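Local coordinates for NEQ011 (Nanoarchaeum equitans Kin4-M, PDB 6GQ8), which probably reduces superoxide to hydrogen peroxide at a mononuclear iron centre, as a superoxide reductase of the neelaredoxin type, at residues Ile25-Gly30 with Gln44-Tyr49; His35-Ser40 with Thr75-Ile80; Ile92-Ser95 with Gly101-Lys104. All coordinates share one frame; numbering follows the deposited sequence.

Interaction 1 of 3, residues Ile25-Gly30 with Gln44-Tyr49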
loop_
_atom_site.group_PDB
_atom_site.type_symbol
_atom_site.label_atom_id
_atom_site.label_comp_id
_atom_site.label_asym_id
_atom_site.label_seq_id
_atom_site.Cartn_x
_atom_site.Cartn_y
_atom_site.Cartn_z
ATOM N N ILE A 25 -11.753 6.870 -14.010
ATOM C CA ILE A 25 -10.774 5.969 -14.600
ATOM C C ILE A 25 -11.044 4.572 -14.058
ATOM O O ILE A 25 -10.854 4.313 -12.862
ATOM C CB ILE A 25 -9.337 6.414 -14.297
ATOM C CG1 ILE A 25 -9.109 7.841 -14.805
ATOM C CG2 ILE A 25 -8.339 5.470 -14.940
ATOM C CD1 ILE A 25 -7.891 8.519 -14.208
ATOM N N THR A 26 -11.497 3.679 -14.931
ATOM C CA THR A 26 -11.737 2.287 -14.578
ATOM C C THR A 26 -10.545 1.457 -15.034
ATOM O O THR A 26 -10.075 1.607 -16.166
ATOM C CB THR A 26 -13.025 1.766 -15.224
ATOM O OG1 THR A 26 -14.130 2.598 -14.849
ATOM C CG2 THR A 26 -13.306 0.334 -14.781
ATOM N N ILE A 27 -10.056 0.592 -14.149
ATOM C CA ILE A 27 -8.961 -0.318 -14.455
ATOM C C ILE A 27 -9.435 -1.725 -14.129
ATOM O O ILE A 27 -9.897 -1.982 -13.012
ATOM C CB ILE A 27 -7.683 0.019 -13.662
ATOM C CG1 ILE A 27 -7.341 1.505 -13.789
ATOM C CG2 ILE A 27 -6.516 -0.817 -14.156
ATOM C CD1 ILE A 27 -6.563 2.044 -12.614
ATOM N N GLU A 28 -9.337 -2.628 -15.102
ATOM C CA GLU A 28 -9.746 -4.012 -14.906
ATOM C C GLU A 28 -8.723 -4.935 -15.545
ATOM O O GLU A 28 -8.338 -4.734 -16.701
ATOM C CB GLU A 28 -11.138 -4.265 -15.503
ATOM C CG GLU A 28 -11.694 -5.655 -15.220
ATOM C CD GLU A 28 -13.137 -5.824 -15.673
ATOM O OE1 GLU A 28 -13.662 -4.925 -16.362
ATOM O OE2 GLU A 28 -13.744 -6.863 -15.338
ATOM N N VAL A 29 -8.285 -5.942 -14.792
ATOM C CA VAL A 29 -7.382 -6.971 -15.295
ATOM C C VAL A 29 -8.204 -8.216 -15.595
ATOM O O VAL A 29 -9.003 -8.657 -14.759
ATOM C CB VAL A 29 -6.262 -7.279 -14.288
ATOM C CG1 VAL A 29 -5.335 -8.354 -14.842
ATOM C CG2 VAL A 29 -5.479 -6.015 -13.957
ATOM N N GLY A 30 -8.026 -8.769 -16.789
ATOM C CA GLY A 30 -8.794 -9.937 -17.178
ATOM C C GLY A 30 -10.219 -9.618 -17.565
ATOM O O GLY A 30 -11.138 -10.375 -17.221
ATOM N N GLN A 44 -2.743 -9.043 -7.660
ATOM C CA GLN A 44 -2.617 -8.511 -6.309
ATOM C C GLN A 44 -2.886 -7.013 -6.235
ATOM O O GLN A 44 -3.536 -6.552 -5.292
ATOM C CB GLN A 44 -1.225 -8.819 -5.755
ATOM C CG GLN A 44 -1.121 -8.722 -4.243
ATOM C CD GLN A 44 0.205 -9.250 -3.722
ATOM O OE1 GLN A 44 1.222 -8.557 -3.768
ATOM N NE2 GLN A 44 0.202 -10.490 -3.237
ATOM N N TRP A 45 -2.402 -6.237 -7.202
ATOM C CA TRP A 45 -2.538 -4.789 -7.113
ATOM C C TRP A 45 -2.387 -4.163 -8.492
ATOM O O TRP A 45 -1.924 -4.798 -9.442
ATOM C CB TRP A 45 -1.516 -4.192 -6.137
ATOM C CG TRP A 45 -0.085 -4.570 -6.407
ATOM C CD1 TRP A 45 0.633 -5.562 -5.792
ATOM C CD2 TRP A 45 0.806 -3.957 -7.346
ATOM N NE1 TRP A 45 1.911 -5.600 -6.292
ATOM C CE2 TRP A 45 2.045 -4.621 -7.242
ATOM C CE3 TRP A 45 0.681 -2.898 -8.254
ATOM C CZ2 TRP A 45 3.147 -4.272 -8.023
ATOM C CZ3 TRP A 45 1.774 -2.552 -9.027
ATOM C CH2 TRP A 45 2.991 -3.239 -8.907
ATOM N N VAL A 46 -2.785 -2.895 -8.579
ATOM C CA VAL A 46 -2.589 -2.079 -9.771
ATOM C C VAL A 46 -2.144 -0.687 -9.336
ATOM O O VAL A 46 -2.729 -0.099 -8.421
ATOM C CB VAL A 46 -3.864 -2.003 -10.637
ATOM C CG1 VAL A 46 -5.071 -1.641 -9.790
ATOM C CG2 VAL A 46 -3.682 -0.999 -11.765
ATOM N N ASP A 47 -1.093 -0.175 -9.968
ATOM C CA ASP A 47 -0.665 1.207 -9.798
ATOM C C ASP A 47 -1.089 2.010 -11.020
ATOM O O ASP A 47 -0.960 1.542 -12.155
ATOM C CB ASP A 47 0.852 1.304 -9.620
ATOM C CG ASP A 47 1.289 1.104 -8.184
ATOM O OD1 ASP A 47 0.521 1.460 -7.270
ATOM O OD2 ASP A 47 2.414 0.598 -7.969
ATOM N N LEU A 48 -1.606 3.216 -10.786
ATOM C CA LEU A 48 -2.044 4.101 -11.859
ATOM C C LEU A 48 -1.218 5.378 -11.821
ATOM O O LEU A 48 -1.177 6.063 -10.795
ATOM C CB LEU A 48 -3.533 4.427 -11.733
ATOM C CG LEU A 48 -4.093 5.412 -12.763
ATOM C CD1 LEU A 48 -4.109 4.801 -14.158
ATOM C CD2 LEU A 48 -5.478 5.881 -12.363
ATOM N N TYR A 49 -0.573 5.700 -12.939
ATOM C CA TYR A 49 0.205 6.922 -13.072
ATOM C C TYR A 49 -0.367 7.785 -14.189
ATOM O O TYR A 49 -1.014 7.287 -15.116
ATOM C CB TYR A 49 1.676 6.622 -13.379
ATOM C CG TYR A 49 2.374 5.746 -12.359
ATOM C CD1 TYR A 49 3.117 6.305 -11.325
ATOM C CD2 TYR A 49 2.308 4.364 -12.444
ATOM C CE1 TYR A 49 3.765 5.507 -10.395
ATOM C CE2 TYR A 49 2.953 3.557 -11.521
ATOM C CZ TYR A 49 3.680 4.135 -10.501
ATOM O OH TYR A 49 4.317 3.337 -9.583
#
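Ile27 and Val46 mark the nearest approach of the two backbones, with their CA atoms 8.1 Å apart. Strand segments 25-29 and 44-49 run roughly antiparallel, at 143°. No hydrogen bond joins them, because they lie in the two facing sheets of an immunoglobulin-like beta sandwich. Branched aliphatic side chains meet between the sheets. Ile25, Ile27, Val46 and Leu48 all point toward the opposing strand. Leu48 meets both isoleucines. Its CG stands anti to the backbone N (chi1 177°), which carries CD2 to a place where it meets both. Leu48 CD2 touches Ile25 CG2 at 3.9 Å and also meets Ile25 CD1. Ile27 CD1 lies against Leu48, 4.0 Å from Leu48 CB, with both leucine methyls equally near. With alanine in place of Leu48 both methyls go, which would probably leave a gap beside Ile27 CD1 and take away the group that Ile25 CG2 and CD1 meet in segment 44-49. Around the contact, Ile14 and Leu91 pack on Ile25, while Ile60 and Val81 pack on Leu48. The remaining touch is between two methyls, Ile27 CG2 and Val46 CG2, which meet at 3.7 Å.

Interaction 2 of 3, residues His35-Ser40 with Thr75-Ile80. With FE (Fe (III) ion), chain E.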
loop_
_atom_site.group_PDB
_atom_site.type_symbol
_atom_site.label_atom_id
_atom_site.label_comp_id
_atom_site.label_asym_id
_atom_site.label_seq_id
_atom_site.Cartn_x
_atom_site.Cartn_y
_atom_site.Cartn_z
ATOM N N HIS A 35 -9.025 -13.689 -15.122
ATOM C CA HIS A 35 -7.817 -14.267 -14.553
ATOM C C HIS A 35 -8.173 -15.044 -13.286
ATOM O O HIS A 35 -9.067 -14.634 -12.541
ATOM C CB HIS A 35 -6.804 -13.164 -14.228
ATOM C CG HIS A 35 -5.462 -13.670 -13.790
ATOM N ND1 HIS A 35 -5.170 -13.969 -12.477
ATOM C CD2 HIS A 35 -4.325 -13.902 -14.489
ATOM C CE1 HIS A 35 -3.916 -14.375 -12.386
ATOM N NE2 HIS A 35 -3.380 -14.344 -13.593
ATOM N N PRO A 36 -7.511 -16.175 -13.032
ATOM C CA PRO A 36 -7.770 -16.911 -11.788
ATOM C C PRO A 36 -7.562 -16.025 -10.568
ATOM O O PRO A 36 -6.725 -15.119 -10.564
ATOM C CB PRO A 36 -6.747 -18.054 -11.833
ATOM C CG PRO A 36 -6.489 -18.264 -13.287
ATOM C CD PRO A 36 -6.595 -16.901 -13.929
ATOM N N ASN A 37 -8.360 -16.280 -9.526
ATOM C CA ASN A 37 -8.272 -15.547 -8.259
ATOM C C ASN A 37 -8.161 -16.588 -7.150
ATOM O O ASN A 37 -9.152 -16.941 -6.507
ATOM C CB ASN A 37 -9.469 -14.620 -8.060
ATOM C CG ASN A 37 -9.219 -13.564 -7.000
ATOM O OD1 ASN A 37 -8.341 -13.716 -6.149
ATOM N ND2 ASN A 37 -9.992 -12.486 -7.045
ATOM N N GLU A 38 -6.945 -17.061 -6.924
ATOM C CA GLU A 38 -6.635 -18.147 -6.009
ATOM C C GLU A 38 -5.540 -17.702 -5.057
ATOM O O GLU A 38 -4.801 -16.754 -5.351
ATOM C CB GLU A 38 -6.183 -19.390 -6.791
ATOM C CG GLU A 38 -7.159 -19.828 -7.869
ATOM C CD GLU A 38 -6.522 -20.749 -8.891
ATOM O OE1 GLU A 38 -5.294 -20.967 -8.817
ATOM O OE2 GLU A 38 -7.253 -21.266 -9.761
ATOM N N PRO A 39 -5.399 -18.369 -3.904
ATOM C CA PRO A 39 -4.355 -17.951 -2.953
ATOM C C PRO A 39 -2.960 -17.916 -3.555
ATOM O O PRO A 39 -2.201 -16.974 -3.290
ATOM C CB PRO A 39 -4.472 -18.997 -1.836
ATOM C CG PRO A 39 -5.907 -19.414 -1.878
ATOM C CD PRO A 39 -6.279 -19.409 -3.337
ATOM N N SER A 40 -2.611 -18.897 -4.386
ATOM C CA SER A 40 -1.281 -18.985 -4.974
ATOM C C SER A 40 -1.210 -18.419 -6.389
ATOM O O SER A 40 -0.175 -18.563 -7.047
ATOM C CB SER A 40 -0.786 -20.431 -4.962
ATOM O OG SER A 40 -0.671 -20.908 -3.633
ATOM N N THR A 75 -11.599 -10.468 -3.825
ATOM C CA THR A 75 -11.570 -9.129 -4.398
ATOM C C THR A 75 -11.262 -9.235 -5.887
ATOM O O THR A 75 -10.212 -9.763 -6.275
ATOM C CB THR A 75 -10.535 -8.238 -3.712
ATOM O OG1 THR A 75 -10.692 -8.320 -2.289
ATOM C CG2 THR A 75 -10.733 -6.790 -4.150
ATOM N N GLU A 76 -12.182 -8.747 -6.713
ATOM C CA GLU A 76 -11.985 -8.768 -8.156
ATOM C C GLU A 76 -10.943 -7.732 -8.567
ATOM O O GLU A 76 -10.887 -6.640 -7.993
ATOM C CB GLU A 76 -13.298 -8.480 -8.883
ATOM C CG GLU A 76 -14.232 -9.659 -8.964
ATOM C CD GLU A 76 -13.653 -10.799 -9.773
ATOM O OE1 GLU A 76 -13.645 -10.691 -11.020
ATOM O OE2 GLU A 76 -13.198 -11.793 -9.167
ATOM N N PRO A 77 -10.111 -8.037 -9.562
ATOM C CA PRO A 77 -9.103 -7.072 -10.033
ATOM C C PRO A 77 -9.718 -5.993 -10.920
ATOM O O PRO A 77 -9.427 -5.887 -12.115
ATOM C CB PRO A 77 -8.120 -7.972 -10.793
ATOM C CG PRO A 77 -8.957 -9.087 -11.295
ATOM C CD PRO A 77 -9.995 -9.340 -10.238
ATOM N N LYS A 78 -10.612 -5.198 -10.330
ATOM C CA LYS A 78 -11.279 -4.107 -11.028
ATOM C C LYS A 78 -11.490 -2.960 -10.052
ATOM O O LYS A 78 -11.937 -3.182 -8.924
ATOM C CB LYS A 78 -12.624 -4.558 -11.613
ATOM C CG LYS A 78 -13.437 -3.431 -12.236
ATOM C CD LYS A 78 -14.763 -3.929 -12.793
ATOM C CE LYS A 78 -15.541 -2.791 -13.438
ATOM N NZ LYS A 78 -16.786 -3.259 -14.109
ATOM N N ALA A 79 -11.175 -1.742 -10.483
ATOM C CA ALA A 79 -11.318 -0.591 -9.606
ATOM C C ALA A 79 -11.620 0.647 -10.431
ATOM O O ALA A 79 -11.192 0.768 -11.582
ATOM C CB ALA A 79 -10.060 -0.363 -8.761
ATOM N N ILE A 80 -12.365 1.566 -9.825
ATOM C CA ILE A 80 -12.650 2.869 -10.407
ATOM C C ILE A 80 -12.123 3.929 -9.450
ATOM O O ILE A 80 -12.440 3.904 -8.255
ATOM C CB ILE A 80 -14.153 3.067 -10.672
ATOM C CG1 ILE A 80 -14.709 1.908 -11.501
ATOM C CG2 ILE A 80 -14.403 4.391 -11.386
ATOM C CD1 ILE A 80 -16.151 2.103 -11.931
HETATM FE FE FE E . -1.257 -14.981 -13.965
#
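The side-chain amide of Asn37 is held at both of its polar atoms. ND2 donates to the backbone O of Thr75 at 2.8 Å, and OD1 is bonded to ND1 of His68. The bond to Thr75 is bent, with an N-H...O angle of 137°. Its acceptor lies close to the plane of the Asn37 amide, but ND2 sits above the Thr75 carbonyl plane, 56° out of it, and does not use a lone pair. With CG anti to the backbone N (chi1 -163°), the amide of Asn37 is carried toward Thr75. The two polar partners together should keep the amide from turning over.

Glu76 bends back at chi2, and its OE2 comes within 3.9 Å of Asn37 ND2. That is too long for a hydrogen bond, and the carboxylate instead forms a salt bridge with Lys34 through OE1. Pro77 is the centre of an inverse gamma turn, closed by a weak bond from Lys78 N to Glu76 O. Here the chain turns a corner.

Two residues before Asn37, His35 binds the iron through NE2 at 2.2 Å. His10, His41, His100 and Cys97 complete this site, the centre of four histidines and one cysteine known from superoxide reductases. His35 ND1 donates to Pro36 O at 2.7 Å, on a lone pair in the carbonyl plane, though that oxygen is tilted out of the plane of the His35 ring. Pro36 CD lies 3.4 Å above the plane of the His35 ring, toward its rim. Together the bond and the metal probably fix how the ring is turned.

The contact thus ties the iron-binding loop between strands 22-29 and 43-52 to the corner in strand 74-84, where Pro77 packs on Val29 and Ile43 of those two strands.

Interaction 3 of 3, residues Ile92-Ser95 with Gly101-Lys104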
loop_
_atom_site.group_PDB
_atom_site.type_symbol
_atom_site.label_atom_id
_atom_site.label_comp_id
_atom_site.label_asym_id
_atom_site.label_seq_id
_atom_site.Cartn_x
_atom_site.Cartn_y
_atom_site.Cartn_z
ATOM N N ILE A 92 -0.919 5.476 -17.219
ATOM C CA ILE A 92 -0.110 4.266 -17.191
ATOM C C ILE A 92 -0.609 3.393 -16.051
ATOM O O ILE A 92 -0.629 3.828 -14.894
ATOM C CB ILE A 92 1.389 4.574 -17.028
ATOM C CG1 ILE A 92 1.871 5.495 -18.153
ATOM C CG2 ILE A 92 2.201 3.287 -17.007
ATOM C CD1 ILE A 92 3.281 6.017 -17.965
ATOM N N ALA A 93 -1.028 2.175 -16.378
ATOM C CA ALA A 93 -1.472 1.207 -15.388
ATOM C C ALA A 93 -0.457 0.079 -15.318
ATOM O O ALA A 93 -0.042 -0.452 -16.353
ATOM C CB ALA A 93 -2.859 0.657 -15.729
ATOM N N ILE A 94 -0.066 -0.280 -14.101
ATOM C CA ILE A 94 0.862 -1.374 -13.850
ATOM C C ILE A 94 0.177 -2.333 -12.894
ATOM O O ILE A 94 -0.242 -1.932 -11.802
ATOM C CB ILE A 94 2.192 -0.874 -13.263
ATOM C CG1 ILE A 94 2.896 0.062 -14.250
ATOM C CG2 ILE A 94 3.089 -2.048 -12.887
ATOM C CD1 ILE A 94 4.257 0.532 -13.778
ATOM N N SER A 95 0.058 -3.592 -13.301
ATOM C CA SER A 95 -0.592 -4.611 -12.495
ATOM C C SER A 95 0.383 -5.749 -12.229
ATOM O O SER A 95 1.316 -5.982 -13.003
ATOM C CB SER A 95 -1.847 -5.149 -13.189
ATOM O OG SER A 95 -1.512 -5.755 -14.423
ATOM N N GLY A 101 4.350 -12.001 -13.003
ATOM C CA GLY A 101 5.097 -10.759 -13.005
ATOM C C GLY A 101 4.227 -9.532 -13.218
ATOM O O GLY A 101 3.042 -9.504 -12.878
ATOM N N LEU A 102 4.841 -8.504 -13.798
ATOM C CA LEU A 102 4.249 -7.183 -13.940
ATOM C C LEU A 102 3.859 -6.917 -15.389
ATOM O O LEU A 102 4.541 -7.344 -16.325
ATOM C CB LEU A 102 5.220 -6.102 -13.458
ATOM C CG LEU A 102 5.601 -6.191 -11.980
ATOM C CD1 LEU A 102 6.994 -5.633 -11.736
ATOM C CD2 LEU A 102 4.578 -5.446 -11.149
ATOM N N TRP A 103 2.761 -6.182 -15.559
ATOM C CA TRP A 103 2.206 -5.872 -16.869
ATOM C C TRP A 103 1.815 -4.402 -16.915
ATOM O O TRP A 103 1.294 -3.863 -15.935
ATOM C CB TRP A 103 0.991 -6.754 -17.175
ATOM C CG TRP A 103 1.295 -8.221 -17.151
ATOM C CD1 TRP A 103 1.401 -9.021 -16.049
ATOM C CD2 TRP A 103 1.521 -9.067 -18.284
ATOM N NE1 TRP A 103 1.687 -10.311 -16.428
ATOM C CE2 TRP A 103 1.766 -10.364 -17.795
ATOM C CE3 TRP A 103 1.541 -8.851 -19.665
ATOM C CZ2 TRP A 103 2.022 -11.443 -18.638
ATOM C CZ3 TRP A 103 1.801 -9.921 -20.499
ATOM C CH2 TRP A 103 2.037 -11.201 -19.983
ATOM N N LYS A 104 2.057 -3.763 -18.059
ATOM C CA LYS A 104 1.852 -2.331 -18.228
ATOM C C LYS A 104 0.901 -2.059 -19.385
ATOM O O LYS A 104 0.920 -2.765 -20.399
ATOM C CB LYS A 104 3.178 -1.604 -18.489
ATOM C CG LYS A 104 3.052 -0.088 -18.555
ATOM C CD LYS A 104 4.392 0.586 -18.799
ATOM C CE LYS A 104 4.744 0.563 -20.278
ATOM N NZ LYS A 104 5.849 1.501 -20.618
#
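Ser95 and Trp103 face each other as an antiparallel hydrogen-bonded pair in the beta hairpin of strands 89-97 and 101-108. Ser95 N donates to Trp103 O at 2.9 Å, and Trp103 N returns a bond of 2.9 Å to Ser95 O. The N-H...O angles are 165° and 155°, so both bonds are fairly straight. The side chains of Ser95 and Trp103 lie on the same face of the sheet. Ser95 OG lies between the backbone N and the carbonyl carbon (chi1 61°), where it stands 3.9 Å from Trp103 CB. It also makes a weak hydrogen bond to His10 O.

The Trp103 indole leads away from strand 89-97. Ser95 O is at the edge of the ring, near its plane. Farther out, the indole stacks on the ring of His10, an iron ligand, and its NE1 makes a weak hydrogen bond to the backbone O of His100, another ligand. The hairpin thus carries a second-shell aromatic ring that is likely to help position His10.

Lys104 pairs with Ile94 in the neighbouring non-hydrogen-bonded position, on the opposite face from Trp103. Its CA makes a CA-H...O contact of 3.3 Å with Ala93 O. The lysine packs through its aliphatic part. Lys104 CG rests against Ile92 CG2 at 3.8 Å, and CD is almost as near to the same methyl. The chain then bends at chi3, and NZ ends in a salt bridge with Glu106. Leu102 shares this face. It crosses Ile94 at an angle, and its CD2 approaches the Ser95 carbonyl as well. Ile94 CG2 and Leu102 CD2 make the apolar touch, at 4.1 Å.

Interaction 1 lies near the centre of the chain and borders both others. On one side it shares a sheet with interaction 2, through probable hydrogen bonds from Ile27 N to Ala79 O (2.8 Å) and from Val29 N to Pro77 O (2.9 Å). On the other side it shares a sheet with interaction 3, where Asp47 N lies 2.7 Å from Ile94 O. Interactions 2 and 3 do not touch; their nearest atoms are about 7 Å apart. Both reach the iron site, however. Interaction 2 supplies the ligand His35, and the nearest atom of the Trp103 side chain lies about 6 Å from the iron. The nearest side-chain atom of Val46 is about 14 Å away.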